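Local coordinates for CELL WALL surface anchor family protein (Streptococcus pneumoniae, PDB 2WW8), which acts as the adhesin of the pneumococcal pilus, a multidomain surface protein thought to recognise host cells and attach the bacterium to them, at residues Ala619-Thr624 / Val674-Asn679; Tyr204-Thr209 / Tyr678-Asn683; Asn649-Tyr654 / Arg662-Tyr667; Leu189-Tyr194 / Pro714-Arg719. All coordinates share one frame; numbering follows the deposited sequence.

Contact 1: Ala619-Thr624 / Val674-Asn679; sequences ADYTLT and VTLTYN. With CA (calcium ion), chain D.
Both T622 and T677 hold OG1 in the crowded position between backbone N and carbonyl carbon (chi1 75° and 67°), and this shared torsion brings the two hydroxyls obliquely together on one face of an antiparallel strand pair. Their OG1 atoms lie 2.6 Å apart in a short hydrogen bond whose direction is open. T624 repeats the torsion, while T675 keeps its hydroxyl beside its own backbone N. A water then joins T622 OG1, T624 OG1 and the carbonyl of T675, to which it donates. Two hydrogen-bonded pairs, T622 with T677 and T624 with T675, each close with two main-chain bonds; the straightest runs from T675 N to T624 O (2.9 Å, 171°). The other face, with L623 and L676 beside Y621 and Y678, is mainly apolar. L623 and L676 both carry CG anti to the backbone N; the L623 and V674 side chains cross obliquely, with L623 CD1 3.6 Å from V674 CG1 and also near L676 CB. Next to Y621, D620 grips calcium with both carboxylate oxygens, OD2 at 2.4 Å and OD1 at 2.8 Å. A second water accepts from N679 N and donates to D620 O. The chemistry is divided: hydroxyls and water on one face, mainly hydrocarbon and aromatic rings on the other, and a metal-bound carboxylate that ties D620 to the calcium loop of L610, D613, R615 and D617.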
loop_
_atom_site.group_PDB
_atom_site.type_symbol
_atom_site.label_atom_id
_atom_site.label_comp_id
_atom_site.label_asym_id
_atom_site.label_seq_id
_atom_site.Cartn_x
_atom_site.Cartn_y
_atom_site.Cartn_z
ATOM N N ALA A 619 13.004 19.164 9.183
ATOM C CA ALA A 619 13.664 18.698 7.942
ATOM C C ALA A 619 13.943 17.188 7.827
ATOM O O ALA A 619 14.227 16.724 6.702
ATOM C CB ALA A 619 14.983 19.449 7.712
ATOM N N ASP A 620 13.901 16.446 8.940
ATOM C CA ASP A 620 14.333 15.039 8.966
ATOM C C ASP A 620 13.168 14.052 8.895
ATOM O O ASP A 620 13.377 12.827 8.831
ATOM C CB ASP A 620 15.158 14.754 10.211
ATOM C CG ASP A 620 16.276 15.744 10.341
ATOM O OD1 ASP A 620 16.848 16.136 9.288
ATOM O OD2 ASP A 620 16.529 16.204 11.477
ATOM N N TYR A 621 11.936 14.556 8.876
ATOM C CA TYR A 621 10.830 13.600 8.853
ATOM C C TYR A 621 9.658 14.284 8.187
ATOM O O TYR A 621 9.634 15.514 8.065
ATOM C CB TYR A 621 10.455 13.142 10.274
ATOM C CG TYR A 621 9.836 14.270 11.107
ATOM C CD1 TYR A 621 8.440 14.484 11.090
ATOM C CD2 TYR A 621 10.645 15.121 11.865
ATOM C CE1 TYR A 621 7.882 15.535 11.827
ATOM C CE2 TYR A 621 10.109 16.145 12.604
ATOM C CZ TYR A 621 8.723 16.333 12.558
ATOM O OH TYR A 621 8.167 17.365 13.276
ATOM N N THR A 622 8.666 13.492 7.793
ATOM C CA THR A 622 7.351 14.055 7.520
ATOM C C THR A 622 6.269 13.368 8.352
ATOM O O THR A 622 6.362 12.170 8.656
ATOM C CB THR A 622 6.961 14.022 6.005
ATOM O OG1 THR A 622 6.595 12.694 5.572
ATOM C CG2 THR A 622 8.031 14.609 5.105
ATOM N N LEU A 623 5.224 14.117 8.696
ATOM C CA LEU A 623 4.037 13.556 9.336
ATOM C C LEU A 623 2.824 14.229 8.677
ATOM O O LEU A 623 2.680 15.462 8.766
ATOM C CB LEU A 623 4.066 13.776 10.860
ATOM C CG LEU A 623 2.990 12.918 11.557
ATOM C CD1 LEU A 623 3.348 11.426 11.509
ATOM C CD2 LEU A 623 2.701 13.358 13.001
ATOM N N THR A 624 2.029 13.434 7.955
ATOM C CA THR A 624 0.875 13.945 7.225
ATOM C C THR A 624 -0.316 13.037 7.550
ATOM O O THR A 624 -0.150 11.916 8.035
ATOM C CB THR A 624 1.116 14.040 5.688
ATOM O OG1 THR A 624 1.452 12.725 5.226
ATOM C CG2 THR A 624 2.317 15.034 5.319
ATOM N N VAL A 674 -2.709 8.194 9.288
ATOM C CA VAL A 674 -1.530 9.083 9.428
ATOM C C VAL A 674 -0.336 8.347 8.819
ATOM O O VAL A 674 -0.294 7.103 8.924
ATOM C CB VAL A 674 -1.251 9.261 10.933
ATOM C CG1 VAL A 674 0.074 9.961 11.205
ATOM C CG2 VAL A 674 -2.385 10.153 11.481
ATOM N N THR A 675 0.587 9.109 8.223
ATOM C CA THR A 675 1.836 8.612 7.589
ATOM C C THR A 675 3.067 9.324 8.139
ATOM O O THR A 675 3.103 10.569 8.209
ATOM C CB THR A 675 1.780 8.847 6.067
ATOM O OG1 THR A 675 0.583 8.249 5.557
ATOM C CG2 THR A 675 3.014 8.268 5.303
ATOM N N LEU A 676 4.058 8.541 8.562
ATOM C CA LEU A 676 5.314 9.092 9.016
ATOM C C LEU A 676 6.390 8.650 8.008
ATOM O O LEU A 676 6.434 7.481 7.623
ATOM C CB LEU A 676 5.683 8.533 10.385
ATOM C CG LEU A 676 7.126 8.769 10.857
ATOM C CD1 LEU A 676 7.391 10.210 11.248
ATOM C CD2 LEU A 676 7.488 7.889 12.067
ATOM N N THR A 677 7.242 9.561 7.539
ATOM C CA THR A 677 8.396 9.096 6.743
ATOM C C THR A 677 9.692 9.638 7.341
ATOM O O THR A 677 9.640 10.666 8.030
ATOM C CB THR A 677 8.352 9.485 5.258
ATOM O OG1 THR A 677 8.478 10.901 5.157
ATOM C CG2 THR A 677 7.107 9.005 4.505
ATOM N N TYR A 678 10.828 8.950 7.125
ATOM C CA TYR A 678 12.106 9.442 7.566
ATOM C C TYR A 678 13.147 8.615 6.792
ATOM O O TYR A 678 12.827 7.649 6.118
ATOM C CB TYR A 678 12.304 9.371 9.105
ATOM C CG TYR A 678 12.134 7.968 9.673
ATOM C CD1 TYR A 678 10.866 7.485 10.078
ATOM C CD2 TYR A 678 13.220 7.091 9.735
ATOM C CE1 TYR A 678 10.714 6.178 10.573
ATOM C CE2 TYR A 678 13.085 5.787 10.254
ATOM C CZ TYR A 678 11.839 5.335 10.656
ATOM O OH TYR A 678 11.732 4.045 11.165
ATOM N N ASN A 679 14.413 8.989 6.910
ATOM C CA ASN A 679 15.463 8.352 6.144
ATOM C C ASN A 679 16.426 7.699 7.103
ATOM O O ASN A 679 16.616 8.226 8.204
ATOM C CB ASN A 679 16.175 9.393 5.273
ATOM C CG ASN A 679 15.256 9.945 4.188
ATOM O OD1 ASN A 679 14.544 9.200 3.488
ATOM N ND2 ASN A 679 15.266 11.261 4.030
HETATM CA CA CA D . 18.259 17.818 11.007
HETATM O O HOH W 1 15.573 11.437 8.230
HETATM O O HOH W 2 4.108 11.678 5.805
HETATM O O HOH W 3 18.454 18.918 8.820
#

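Contact 2: Tyr204-Thr209 / Tyr678-Asn683; sequences YGIELT and YNVRLN
Y678 turns its ring under I206 because its CG occupies the crowded position between backbone N and carbonyl carbon (chi1 57°), with the ring nearly perpendicular to the plane of CA, CB and CG (chi2 -88°). I206 answers with CG1 beside its backbone N and CG2 anti to it, a fork laid over one face of the phenol: CB sits 3.9 Å from the Y678 ring centroid in a CH-pi contact, CG1 leans toward CE2, and CG2 reaches the hydroxyl end. L208 CD1 approaches Y678 CE1 obliquely at 3.9 Å. On the same face of the strands, V680 CG1 meets I206 CG1 at 4.0 Å, the side chains crossing at about a right angle. The phenol oxygen is not left to this hydrocarbon, for D600 takes Y678 OH in a hydrogen bond. G205 and N679 form the non-hydrogen-bonded pair, and with no side chain on G205, N679 OD1 folds to within 3.4 Å of G205 CA. Antiparallel pairs Y204 with V680 and I206 with Y678 each close with two main-chain bonds; I206 N meets Y678 O at 2.8 Å, nearly along the C=O axis. The short strands are twisted against each other, their directions 133° apart. Strand 203-218 lies between two neighbours, bonded through G205, E207 and T209 to strand 187-196 along one border and to strand 673-682 along the other, with I193 and K191 packing against its buried face.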
loop_
_atom_site.group_PDB
_atom_site.type_symbol
_atom_site.label_atom_id
_atom_site.label_comp_id
_atom_site.label_asym_id
_atom_site.label_seq_id
_atom_site.Cartn_x
_atom_site.Cartn_y
_atom_site.Cartn_z
ATOM N N TYR A 204 18.006 4.790 2.704
ATOM C CA TYR A 204 16.624 4.420 2.363
ATOM C C TYR A 204 15.637 5.308 3.070
ATOM O O TYR A 204 15.879 5.807 4.197
ATOM C CB TYR A 204 16.361 2.989 2.848
ATOM C CG TYR A 204 17.307 1.951 2.245
ATOM C CD1 TYR A 204 18.573 1.733 2.778
ATOM C CD2 TYR A 204 16.936 1.241 1.114
ATOM C CE1 TYR A 204 19.439 0.776 2.213
ATOM C CE2 TYR A 204 17.769 0.288 0.561
ATOM C CZ TYR A 204 19.018 0.065 1.097
ATOM O OH TYR A 204 19.833 -0.900 0.490
ATOM N N GLY A 205 14.488 5.454 2.412
ATOM C CA GLY A 205 13.345 6.067 3.074
ATOM C C GLY A 205 12.403 5.042 3.704
ATOM O O GLY A 205 12.103 4.025 3.059
ATOM N N ILE A 206 11.928 5.336 4.918
ATOM C CA ILE A 206 11.079 4.450 5.677
ATOM C C ILE A 206 9.723 5.148 5.828
ATOM O O ILE A 206 9.668 6.347 6.081
ATOM C CB ILE A 206 11.638 4.193 7.103
ATOM C CG1 ILE A 206 13.081 3.677 7.039
ATOM C CG2 ILE A 206 10.819 3.102 7.753
ATOM C CD1 ILE A 206 13.205 2.370 6.321
ATOM N N GLU A 207 8.653 4.371 5.698
ATOM C CA GLU A 207 7.277 4.848 5.863
ATOM C C GLU A 207 6.521 3.953 6.842
ATOM O O GLU A 207 6.538 2.729 6.667
ATOM C CB GLU A 207 6.576 4.798 4.489
ATOM C CG GLU A 207 5.066 5.122 4.517
ATOM C CD GLU A 207 4.394 4.513 3.296
ATOM O OE1 GLU A 207 3.979 3.304 3.317
ATOM O OE2 GLU A 207 4.326 5.292 2.317
ATOM N N LEU A 208 5.795 4.564 7.787
ATOM C CA LEU A 208 4.885 3.934 8.764
ATOM C C LEU A 208 3.540 4.604 8.549
ATOM O O LEU A 208 3.502 5.811 8.333
ATOM C CB LEU A 208 5.334 4.181 10.214
ATOM C CG LEU A 208 6.462 3.303 10.764
ATOM C CD1 LEU A 208 7.808 3.635 10.120
ATOM C CD2 LEU A 208 6.497 3.421 12.303
ATOM N N THR A 209 2.472 3.801 8.569
ATOM C CA THR A 209 1.135 4.349 8.542
ATOM C C THR A 209 0.296 3.670 9.635
ATOM O O THR A 209 0.632 2.561 10.066
ATOM C CB THR A 209 0.426 4.200 7.188
ATOM O OG1 THR A 209 -0.025 2.852 6.988
ATOM C CG2 THR A 209 1.275 4.656 6.003
ATOM N N TYR A 678 10.828 8.950 7.125
ATOM C CA TYR A 678 12.106 9.442 7.566
ATOM C C TYR A 678 13.147 8.615 6.792
ATOM O O TYR A 678 12.827 7.649 6.118
ATOM C CB TYR A 678 12.304 9.371 9.105
ATOM C CG TYR A 678 12.134 7.968 9.673
ATOM C CD1 TYR A 678 10.866 7.485 10.078
ATOM C CD2 TYR A 678 13.220 7.091 9.735
ATOM C CE1 TYR A 678 10.714 6.178 10.573
ATOM C CE2 TYR A 678 13.085 5.787 10.254
ATOM C CZ TYR A 678 11.839 5.335 10.656
ATOM O OH TYR A 678 11.732 4.045 11.165
ATOM N N ASN A 679 14.413 8.989 6.910
ATOM C CA ASN A 679 15.463 8.352 6.144
ATOM C C ASN A 679 16.426 7.699 7.103
ATOM O O ASN A 679 16.616 8.226 8.204
ATOM C CB ASN A 679 16.175 9.393 5.273
ATOM C CG ASN A 679 15.256 9.945 4.188
ATOM O OD1 ASN A 679 14.544 9.200 3.488
ATOM N ND2 ASN A 679 15.266 11.261 4.030
ATOM N N VAL A 680 16.972 6.551 6.678
ATOM C CA VAL A 680 18.018 5.847 7.431
ATOM C C VAL A 680 19.164 5.464 6.512
ATOM O O VAL A 680 19.041 5.443 5.288
ATOM C CB VAL A 680 17.540 4.569 8.154
ATOM C CG1 VAL A 680 16.307 4.875 9.067
ATOM C CG2 VAL A 680 17.207 3.490 7.091
ATOM N N ARG A 681 20.259 5.123 7.175
ATOM C CA ARG A 681 21.455 4.671 6.534
ATOM C C ARG A 681 22.037 3.514 7.358
ATOM O O ARG A 681 22.174 3.591 8.604
ATOM C CB ARG A 681 22.452 5.841 6.493
ATOM C CG ARG A 681 23.721 5.530 5.657
ATOM C CD ARG A 681 24.696 6.707 5.699
ATOM N NE ARG A 681 25.856 6.400 4.867
ATOM C CZ ARG A 681 27.007 5.934 5.337
ATOM N NH1 ARG A 681 27.162 5.711 6.639
ATOM N NH2 ARG A 681 28.012 5.678 4.502
ATOM N N LEU A 682 22.448 2.474 6.635
ATOM C CA LEU A 682 23.285 1.455 7.256
ATOM C C LEU A 682 24.604 2.026 7.796
ATOM O O LEU A 682 25.347 2.725 7.104
ATOM C CB LEU A 682 23.537 0.312 6.268
ATOM C CG LEU A 682 24.308 -0.901 6.782
ATOM C CD1 LEU A 682 23.630 -1.575 7.974
ATOM C CD2 LEU A 682 24.494 -1.872 5.616
ATOM N N ASN A 683 24.886 1.751 9.064
ATOM C CA ASN A 683 26.105 2.209 9.679
ATOM C C ASN A 683 27.366 1.594 9.053
ATOM O O ASN A 683 27.375 0.437 8.636
ATOM C CB ASN A 683 26.052 1.924 11.173
ATOM C CG ASN A 683 27.296 2.398 11.860
ATOM O OD1 ASN A 683 28.298 1.688 11.889
ATOM N ND2 ASN A 683 27.261 3.625 12.380
#

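Contact 3: Asn649-Tyr654 / Arg662-Tyr667; sequences NAKVLY and RVTGLY
A beta hairpin joins strands 651-655 and 660-668 at the border of an antiparallel sheet in the Ig-like region, and its polar main-chain groups are satisfied partly by each other, partly by water and, on the far side of 660-668, by strand 593-601, through V663 with I598 and L666 with G596. K651 pairs with T664 and L653 with R662 as hydrogen-bonded pairs, two bonds to each. The bonds differ in quality: L653 N meets R662 O at 2.8 Å in the carbonyl plane, whereas K651 N approaches T664 O at 3.1 Å from 35° above that plane. R662 N likewise lies above the plane of the L653 carbonyl. Between these pairs, V652 and V663 form a non-hydrogen-bonded pair, their CG2 methyls directed to the buried face, where V652 also packs on Y621 and L623. At the open end of the hairpin direct pairing gives way to water. One water accepts from N649 N and donates to G665 O; another donates to N649 O and hydrogen-bonds T664 OG1 at 2.7 Å. T664 OG1 stands between its backbone N and carbonyl carbon (chi1 65°), which also puts it beside K651 CB. G665 has a positive phi of 82° and lies close to N649 O, leaving no room for a side chain; together with L666 it forms a G1 beta bulge opposite G596. On the more exposed face, R662 bends at chi3 and its guanidinium presents one face to a methyl of L653, with CD1 3.9 Å from R662 NH1.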
loop_
_atom_site.group_PDB
_atom_site.type_symbol
_atom_site.label_atom_id
_atom_site.label_comp_id
_atom_site.label_asym_id
_atom_site.label_seq_id
_atom_site.Cartn_x
_atom_site.Cartn_y
_atom_site.Cartn_z
ATOM N N ASN A 649 -2.850 17.274 17.806
ATOM C CA ASN A 649 -2.122 16.987 19.042
ATOM C C ASN A 649 -0.965 16.018 18.827
ATOM O O ASN A 649 -0.442 15.454 19.820
ATOM C CB ASN A 649 -3.119 16.470 20.128
ATOM C CG ASN A 649 -4.102 17.553 20.595
ATOM O OD1 ASN A 649 -5.340 17.422 20.541
ATOM N ND2 ASN A 649 -3.542 18.654 21.033
ATOM N N ALA A 650 -0.557 15.790 17.575
ATOM C CA ALA A 650 0.492 14.803 17.284
ATOM C C ALA A 650 1.868 15.440 17.444
ATOM O O ALA A 650 2.024 16.614 17.107
ATOM C CB ALA A 650 0.379 14.212 15.861
ATOM N N LYS A 651 2.828 14.698 18.004
ATOM C CA LYS A 651 4.195 15.189 18.089
ATOM C C LYS A 651 5.079 14.054 17.621
ATOM O O LYS A 651 4.771 12.888 17.893
ATOM C CB LYS A 651 4.569 15.527 19.526
ATOM C CG LYS A 651 4.281 16.965 19.867
ATOM C CD LYS A 651 3.253 17.089 20.940
ATOM C CE LYS A 651 2.949 18.589 21.112
ATOM N NZ LYS A 651 2.271 19.322 19.974
ATOM N N VAL A 652 6.186 14.411 16.955
ATOM C CA VAL A 652 7.226 13.465 16.577
ATOM C C VAL A 652 8.464 13.772 17.409
ATOM O O VAL A 652 8.994 14.885 17.329
ATOM C CB VAL A 652 7.493 13.532 15.076
ATOM C CG1 VAL A 652 8.433 12.412 14.655
ATOM C CG2 VAL A 652 6.153 13.413 14.306
ATOM N N LEU A 653 8.926 12.809 18.207
ATOM C CA LEU A 653 10.061 12.998 19.113
ATOM C C LEU A 653 11.170 12.015 18.784
ATOM O O LEU A 653 10.947 10.922 18.213
ATOM C CB LEU A 653 9.646 12.798 20.582
ATOM C CG LEU A 653 8.371 13.616 20.841
ATOM C CD1 LEU A 653 7.661 13.226 22.130
ATOM C CD2 LEU A 653 8.794 15.160 20.919
ATOM N N TYR A 654 12.384 12.408 19.148
ATOM C CA TYR A 654 13.510 11.533 18.847
ATOM C C TYR A 654 14.389 11.509 20.086
ATOM O O TYR A 654 14.910 12.558 20.478
ATOM C CB TYR A 654 14.378 12.048 17.701
ATOM C CG TYR A 654 15.627 11.166 17.482
ATOM C CD1 TYR A 654 15.510 9.824 17.086
ATOM C CD2 TYR A 654 16.902 11.654 17.683
ATOM C CE1 TYR A 654 16.620 9.012 16.902
ATOM C CE2 TYR A 654 18.045 10.843 17.500
ATOM C CZ TYR A 654 17.891 9.536 17.080
ATOM O OH TYR A 654 18.977 8.720 16.862
ATOM N N ARG A 662 9.424 8.539 18.649
ATOM C CA ARG A 662 8.058 8.311 19.112
ATOM C C ARG A 662 7.112 9.295 18.420
ATOM O O ARG A 662 7.400 10.516 18.252
ATOM C CB ARG A 662 7.944 8.464 20.639
ATOM C CG ARG A 662 8.693 7.345 21.351
ATOM C CD ARG A 662 9.228 7.780 22.686
ATOM N NE ARG A 662 8.169 8.457 23.399
ATOM C CZ ARG A 662 8.271 9.645 23.998
ATOM N NH1 ARG A 662 9.425 10.343 24.048
ATOM N NH2 ARG A 662 7.175 10.103 24.584
ATOM N N VAL A 663 5.950 8.762 18.062
ATOM C CA VAL A 663 4.876 9.651 17.623
ATOM C C VAL A 663 3.754 9.518 18.655
ATOM O O VAL A 663 3.228 8.422 18.870
ATOM C CB VAL A 663 4.370 9.311 16.196
ATOM C CG1 VAL A 663 3.209 10.283 15.810
ATOM C CG2 VAL A 663 5.479 9.250 15.167
ATOM N N THR A 664 3.397 10.641 19.276
ATOM C CA THR A 664 2.371 10.711 20.300
ATOM C C THR A 664 1.155 11.473 19.813
ATOM O O THR A 664 1.251 12.210 18.849
ATOM C CB THR A 664 2.928 11.354 21.602
ATOM O OG1 THR A 664 3.269 12.705 21.321
ATOM C CG2 THR A 664 4.209 10.618 22.174
ATOM N N GLY A 665 0.017 11.272 20.468
ATOM C CA GLY A 665 -1.156 12.102 20.266
ATOM C C GLY A 665 -1.967 11.700 19.043
ATOM O O GLY A 665 -2.421 12.590 18.343
ATOM N N LEU A 666 -2.089 10.403 18.763
ATOM C CA LEU A 666 -2.858 9.939 17.612
ATOM C C LEU A 666 -4.302 9.712 18.015
ATOM O O LEU A 666 -4.538 8.999 18.984
ATOM C CB LEU A 666 -2.337 8.569 17.108
ATOM C CG LEU A 666 -0.857 8.687 16.606
ATOM C CD1 LEU A 666 -0.240 7.346 16.121
ATOM C CD2 LEU A 666 -0.841 9.679 15.457
ATOM N N TYR A 667 -5.244 10.225 17.230
ATOM C CA TYR A 667 -6.690 10.059 17.444
ATOM C C TYR A 667 -7.306 9.739 16.081
ATOM O O TYR A 667 -7.355 10.638 15.243
ATOM C CB TYR A 667 -7.339 11.315 18.050
ATOM C CG TYR A 667 -6.829 11.739 19.430
ATOM C CD1 TYR A 667 -5.589 12.412 19.571
ATOM C CD2 TYR A 667 -7.584 11.481 20.575
ATOM C CE1 TYR A 667 -5.141 12.786 20.812
ATOM C CE2 TYR A 667 -7.142 11.898 21.857
ATOM C CZ TYR A 667 -5.900 12.527 21.937
ATOM O OH TYR A 667 -5.397 12.974 23.154
HETATM O O HOH W 4 -3.833 14.808 16.963
HETATM O O HOH W 5 1.248 14.428 21.786
#

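Contact 4: Leu189-Tyr194 / Pro714-Arg719; sequences LSKRIY and PIPKIR
Apolar contacts dominate, and no hydrogen bond crosses between the two segments, which run nearly parallel, their end-to-end directions 8° apart. I193, with CG1 beside its backbone N, sends CD1 between P716 and I718: it lies 3.7 Å from P716 CB and 3.6 Å from I718 CG2. At the other end L189 CD1 touches P714 CD at 3.9 Å, the two side chains running alongside in opposing senses. P716 CG rests above the backbone at R192 CA, and its CD receives the methylenes of K191, which cross the proline ring at about a right angle. K191 holds CG anti to the backbone N (chi1 -173°) and stays extended throughout, so NZ passes I715 CD1 at 4.0 Å. Polar groups are few. P714 O is buried without a partner in the model, with K191 CB only 3.3 Å away, while K717 NZ folds back to donate to I715 O and forms a salt bridge with D693. The covalent chemistry lies at the tip of K191: NZ is linked to CG of N695 and hydrogen-bonds T698. Such a lysine-asparagine isopeptide crosslink, enclosed by hydrophobic side chains, is a hallmark of Ig-like domains in Gram-positive pilins.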
loop_
_atom_site.group_PDB
_atom_site.type_symbol
_atom_site.label_atom_id
_atom_site.label_comp_id
_atom_site.label_asym_id
_atom_site.label_seq_id
_atom_site.Cartn_x
_atom_site.Cartn_y
_atom_site.Cartn_z
ATOM N N LEU A 189 -2.000 -1.082 10.374
ATOM C CA LEU A 189 -0.753 -0.387 10.534
ATOM C C LEU A 189 0.166 -0.909 9.433
ATOM O O LEU A 189 -0.130 -1.965 8.826
ATOM C CB LEU A 189 -0.145 -0.498 11.961
ATOM C CG LEU A 189 0.058 -1.906 12.542
ATOM C CD1 LEU A 189 1.252 -2.562 11.827
ATOM C CD2 LEU A 189 0.328 -1.919 14.058
ATOM N N SER A 190 1.244 -0.158 9.165
ATOM C CA SER A 190 2.149 -0.549 8.076
ATOM C C SER A 190 3.520 0.024 8.288
ATOM O O SER A 190 3.665 1.098 8.845
ATOM C CB SER A 190 1.597 -0.191 6.684
ATOM O OG SER A 190 1.780 1.195 6.391
ATOM N N LYS A 191 4.530 -0.697 7.827
ATOM C CA LYS A 191 5.916 -0.256 7.859
ATOM C C LYS A 191 6.652 -0.831 6.663
ATOM O O LYS A 191 6.537 -2.038 6.353
ATOM C CB LYS A 191 6.601 -0.735 9.127
ATOM C CG LYS A 191 8.023 -0.106 9.215
ATOM C CD LYS A 191 8.577 -0.200 10.632
ATOM C CE LYS A 191 10.026 0.239 10.566
ATOM N NZ LYS A 191 10.673 -0.169 11.830
ATOM N N ARG A 192 7.392 0.002 5.934
ATOM C CA ARG A 192 8.149 -0.511 4.779
ATOM C C ARG A 192 9.287 0.438 4.418
ATOM O O ARG A 192 9.293 1.593 4.817
ATOM C CB ARG A 192 7.219 -0.702 3.558
ATOM C CG ARG A 192 6.622 0.609 3.023
ATOM C CD ARG A 192 6.089 0.427 1.625
ATOM N NE ARG A 192 5.440 1.683 1.208
ATOM C CZ ARG A 192 5.193 2.037 -0.046
ATOM N NH1 ARG A 192 5.506 1.183 -1.010
ATOM N NH2 ARG A 192 4.628 3.214 -0.351
ATOM N N ILE A 193 10.235 -0.051 3.639
ATOM C CA ILE A 193 11.135 0.832 2.904
ATOM C C ILE A 193 10.258 1.232 1.710
ATOM O O ILE A 193 9.737 0.355 1.008
ATOM C CB ILE A 193 12.440 0.079 2.479
ATOM C CG1 ILE A 193 13.321 -0.255 3.696
ATOM C CG2 ILE A 193 13.269 0.937 1.487
ATOM C CD1 ILE A 193 14.247 -1.432 3.440
ATOM N N TYR A 194 10.032 2.535 1.497
ATOM C CA TYR A 194 9.223 2.952 0.334
ATOM C C TYR A 194 10.046 3.555 -0.810
ATOM O O TYR A 194 9.542 3.819 -1.913
ATOM C CB TYR A 194 8.122 3.937 0.724
ATOM C CG TYR A 194 8.638 5.334 1.036
ATOM C CD1 TYR A 194 9.299 5.614 2.221
ATOM C CD2 TYR A 194 8.444 6.363 0.120
ATOM C CE1 TYR A 194 9.751 6.893 2.501
ATOM C CE2 TYR A 194 8.889 7.631 0.346
ATOM C CZ TYR A 194 9.526 7.888 1.539
ATOM O OH TYR A 194 9.943 9.166 1.755
ATOM N N PRO A 714 5.371 -4.651 11.158
ATOM C CA PRO A 714 6.341 -5.576 10.553
ATOM C C PRO A 714 7.675 -4.854 10.230
ATOM O O PRO A 714 7.663 -3.626 10.223
ATOM C CB PRO A 714 5.628 -6.004 9.271
ATOM C CG PRO A 714 4.788 -4.815 8.900
ATOM C CD PRO A 714 4.341 -4.194 10.203
ATOM N N ILE A 715 8.804 -5.552 10.019
ATOM C CA ILE A 715 10.137 -4.907 9.993
ATOM C C ILE A 715 10.999 -5.218 8.729
ATOM O O ILE A 715 11.318 -6.379 8.490
ATOM C CB ILE A 715 11.002 -5.341 11.226
ATOM C CG1 ILE A 715 10.204 -5.325 12.530
ATOM C CG2 ILE A 715 12.185 -4.409 11.385
ATOM C CD1 ILE A 715 9.972 -3.923 12.960
ATOM N N PRO A 716 11.414 -4.193 7.955
ATOM C CA PRO A 716 12.317 -4.326 6.814
ATOM C C PRO A 716 13.761 -4.594 7.245
ATOM O O PRO A 716 14.114 -4.411 8.420
ATOM C CB PRO A 716 12.288 -2.922 6.189
ATOM C CG PRO A 716 10.938 -2.335 6.655
ATOM C CD PRO A 716 10.950 -2.786 8.096
ATOM N N LYS A 717 14.575 -5.006 6.268
ATOM C CA LYS A 717 15.978 -5.346 6.534
ATOM C C LYS A 717 16.837 -4.748 5.435
ATOM O O LYS A 717 16.366 -4.665 4.295
ATOM C CB LYS A 717 16.212 -6.860 6.499
ATOM C CG LYS A 717 15.583 -7.577 7.682
ATOM C CD LYS A 717 14.242 -8.166 7.337
ATOM C CE LYS A 717 13.814 -9.129 8.453
ATOM N NZ LYS A 717 12.949 -8.399 9.477
ATOM N N ILE A 718 18.079 -4.377 5.755
ATOM C CA ILE A 718 18.984 -3.877 4.725
ATOM C C ILE A 718 20.354 -4.482 4.991
ATOM O O ILE A 718 20.671 -4.851 6.147
ATOM C CB ILE A 718 19.063 -2.327 4.695
ATOM C CG1 ILE A 718 19.567 -1.791 6.045
ATOM C CG2 ILE A 718 17.681 -1.739 4.297
ATOM C CD1 ILE A 718 19.853 -0.306 6.065
ATOM N N ARG A 719 21.141 -4.610 3.915
ATOM C CA ARG A 719 22.519 -5.072 4.058
ATOM C C ARG A 719 23.431 -4.409 3.039
ATOM O O ARG A 719 22.963 -3.683 2.154
ATOM C CB ARG A 719 22.605 -6.585 3.836
ATOM C CG ARG A 719 22.156 -6.955 2.426
ATOM C CD ARG A 719 22.561 -8.362 2.112
ATOM N NE ARG A 719 22.068 -8.831 0.826
ATOM C CZ ARG A 719 22.424 -10.001 0.318
ATOM N NH1 ARG A 719 23.260 -10.757 1.013
ATOM N NH2 ARG A 719 21.958 -10.393 -0.859
#

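In the fold
Contacts 1 and 2 share strand 673-682, which pairs with 621-625 on one side and 203-218 on the other; contact 2 joins segments 469 residues apart, contact 1 segments only 50 apart. Contact 4 lies one strand further, on 187-196, the other neighbour of 203-218. Contact 3 lies on a separate sheet whose apolar face packs against that of contact 1, as with V663 against L676. Contacts 2 and 4 are buried, whereas contacts 1 and 3 each have a more exposed, polar face where water takes part. Main-chain bonding dominates contacts 1 to 3; contact 4 has none between its two segments and relies on prolines and aliphatic groups beside a covalent crosslink.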